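Local structure of glutathione S-transferase family protein (Populus trichocarpa, 5F06) at residues Phe118-Ala121 against Pro122-Asn126. The protein probably transfers glutathione to electrophilic substrates, displacing a halide from organic halides, and so takes part in detoxification in the cytoplasm. Sequence-based numbering, arbitrary orientation.
Sequences FMVA and PLRGN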
ATOM      1  N   PHE A 118      16.078  10.179  11.750  1.00 14.88           N
ATOM      2  CA  PHE A 118      16.451  10.118  13.156  1.00 17.16           C
ATOM      3  C   PHE A 118      17.186   8.828  13.548  1.00 17.94           C
ATOM      4  O   PHE A 118      18.154   8.873  14.305  1.00 18.41           O
ATOM      5  CB  PHE A 118      15.205  10.266  14.040  1.00 17.06           C
ATOM      6  CG  PHE A 118      14.731  11.687  14.203  1.00 17.06           C
ATOM      7  CD1 PHE A 118      15.509  12.623  14.860  1.00 18.72           C
ATOM      8  CD2 PHE A 118      13.492  12.076  13.720  1.00 16.08           C
ATOM      9  CE1 PHE A 118      15.069  13.929  15.019  1.00 17.89           C
ATOM     10  CE2 PHE A 118      13.047  13.376  13.874  1.00 16.93           C
ATOM     11  CZ  PHE A 118      13.834  14.302  14.529  1.00 16.90           C
ATOM     12  N   MET A 119      16.718   7.696  13.029  0.65 18.05           N
ATOM     13  CA  MET A 119      17.149   6.386  13.516  0.65 19.02           C
ATOM     14  C   MET A 119      18.115   5.661  12.579  0.65 18.77           C
ATOM     15  O   MET A 119      19.007   4.950  13.038  0.65 19.58           O
ATOM     16  CB  MET A 119      15.927   5.493  13.758  0.65 19.35           C
ATOM     17  CG  MET A 119      14.895   6.086  14.709  0.65 19.81           C
ATOM     18  SD  MET A 119      15.598   6.532  16.310  0.65 24.03           S
ATOM     19  CE  MET A 119      14.111   6.926  17.229  0.65 32.20           C
ATOM     20  N   VAL A 120      17.933   5.829  11.272  1.00 18.35           N
ATOM     21  CA  VAL A 120      18.711   5.067  10.293  1.00 18.61           C
ATOM     22  C   VAL A 120      19.895   5.858   9.729  1.00 15.89           C
ATOM     23  O   VAL A 120      20.975   5.300   9.548  1.00 17.70           O
ATOM     24  CB  VAL A 120      17.828   4.596   9.116  1.00 20.30           C
ATOM     25  CG1 VAL A 120      18.617   3.665   8.202  1.00 22.65           C
ATOM     26  CG2 VAL A 120      16.591   3.879   9.634  1.00 19.61           C
ATOM     27  N   ALA A 121      19.702   7.144   9.454  1.00 13.43           N
ATOM     28  CA  ALA A 121      20.752   7.947   8.825  1.00 13.99           C
ATOM     29  C   ALA A 121      22.058   7.930   9.631  1.00 14.91           C
ATOM     30  O   ALA A 121      23.138   7.798   9.050  1.00 15.60           O
ATOM     31  CB  ALA A 121      20.272   9.382   8.611  1.00 15.31           C
ATOM     32  N   PRO A 122      21.968   8.054  10.968  1.00 17.19           N
ATOM     33  CA  PRO A 122      23.183   7.933  11.783  1.00 20.00           C
ATOM     34  C   PRO A 122      23.889   6.586  11.604  1.00 20.56           C
ATOM     35  O   PRO A 122      25.117   6.536  11.647  1.00 21.32           O
ATOM     36  CB  PRO A 122      22.662   8.090  13.215  1.00 20.62           C
ATOM     37  CG  PRO A 122      21.410   8.865  13.077  1.00 19.16           C
ATOM     38  CD  PRO A 122      20.797   8.408  11.792  1.00 17.39           C
ATOM     39  N   LEU A 123      23.124   5.517  11.399  1.00 23.38           N
ATOM     40  CA  LEU A 123      23.711   4.203  11.159  1.00 27.84           C
ATOM     41  C   LEU A 123      24.457   4.172   9.827  1.00 27.81           C
ATOM     42  O   LEU A 123      25.363   3.360   9.633  1.00 30.43           O
ATOM     43  CB  LEU A 123      22.638   3.109  11.172  1.00 31.50           C
ATOM     44  CG  LEU A 123      21.839   2.915  12.462  1.00 33.51           C
ATOM     45  CD1 LEU A 123      20.737   1.884  12.249  1.00 34.39           C
ATOM     46  CD2 LEU A 123      22.755   2.493  13.600  1.00 37.20           C
ATOM     47  N   ARG A 124      24.073   5.059   8.913  1.00 24.16           N
ATOM     48  CA  ARG A 124      24.714   5.134   7.606  1.00 26.25           C
ATOM     49  C   ARG A 124      25.839   6.170   7.584  1.00 23.96           C
ATOM     50  O   ARG A 124      26.488   6.369   6.554  1.00 26.07           O
ATOM     51  CB  ARG A 124      23.677   5.455   6.527  1.00 29.83           C
ATOM     52  CG  ARG A 124      22.611   4.379   6.368  1.00 34.38           C
ATOM     53  CD  ARG A 124      21.675   4.688   5.216  1.00 39.17           C
ATOM     54  NE  ARG A 124      20.625   3.680   5.069  1.00 43.21           N
ATOM     55  CZ  ARG A 124      20.736   2.569   4.344  1.00 48.92           C
ATOM     56  NH1 ARG A 124      21.857   2.293   3.689  1.00 52.35           N
ATOM     57  NH2 ARG A 124      19.717   1.722   4.278  1.00 50.85           N
ATOM     58  N   GLY A 125      26.063   6.825   8.722  1.00 19.10           N
ATOM     59  CA  GLY A 125      27.176   7.748   8.878  1.00 19.40           C
ATOM     60  C   GLY A 125      26.824   9.211   8.672  1.00 18.44           C
ATOM     61  O   GLY A 125      27.716  10.061   8.586  1.00 19.35           O
ATOM     62  N   ASN A 126      25.529   9.505   8.598  1.00 17.62           N
ATOM     63  CA  ASN A 126      25.053  10.859   8.335  1.00 17.89           C
ATOM     64  C   ASN A 126      24.285  11.438   9.510  1.00 18.16           C
ATOM     65  O   ASN A 126      23.590  10.720  10.223  1.00 16.99           O
ATOM     66  CB  ASN A 126      24.159  10.872   7.093  1.00 18.99           C
ATOM     67  CG  ASN A 126      24.835  10.263   5.879  1.00 21.45           C
ATOM     68  OD1 ASN A 126      24.370   9.262   5.335  1.00 24.02           O
ATOM     69  ND2 ASN A 126      25.935  10.865   5.445  1.00 21.53           N
TER
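A121 and N126 close a Schellman motif, the turn in which a right-handed helical path is brought to an end by one left-handed residue. It follows helix 90-120 of the all-helical C-terminal domain of this Phi-class glutathione transferase, opening the loop to helix 130-153; F118 meanwhile packs on T179 and P180. P122 comes first. Its nitrogen carries no hydrogen to give back along the helix, and the ring takes up that space instead, with CG 3.5 Å from F118 O. The peptide link itself brings CD close to A121 CB; alanine's small methyl suits a buried position. L123 keeps helix-like backbone angles: its N makes a weak hydrogen bond to V120 O, 2.8 Å long but strongly bent, while its exposed aliphatic side chain sets the branching CG 3.5 Å from M119 O. At R124 the backbone N is shared, donating weakly to V120 O and more firmly, over 2.9 Å, to A121 O. The side chain leaves with CG anti to the carbonyl carbon (chi1 -63°) and stays extended as far as NE, which runs it alongside V120; the methylenes act as a spacer carrying NE to within 3.7 Å of V120 CG1. The R124 side chain also comes close to a bound glutathione, with the glutathione-binding residues Q52 and H39 in the vicinity. G125 is the left-handed residue (phi 97°), a conformation that would jam a CB against the preceding carbonyl oxygen. Its N donates to P122 O at 3.1 Å, the inner bond of the motif. N126, polar and exposed, suits the chain's exit into extended backbone angles, and its backbone supplies the outer bond: N126 N reaches A121 O over 3.0 Å, nearly straight at 162°, from the face of that carbonyl's plane opposite to R124 N.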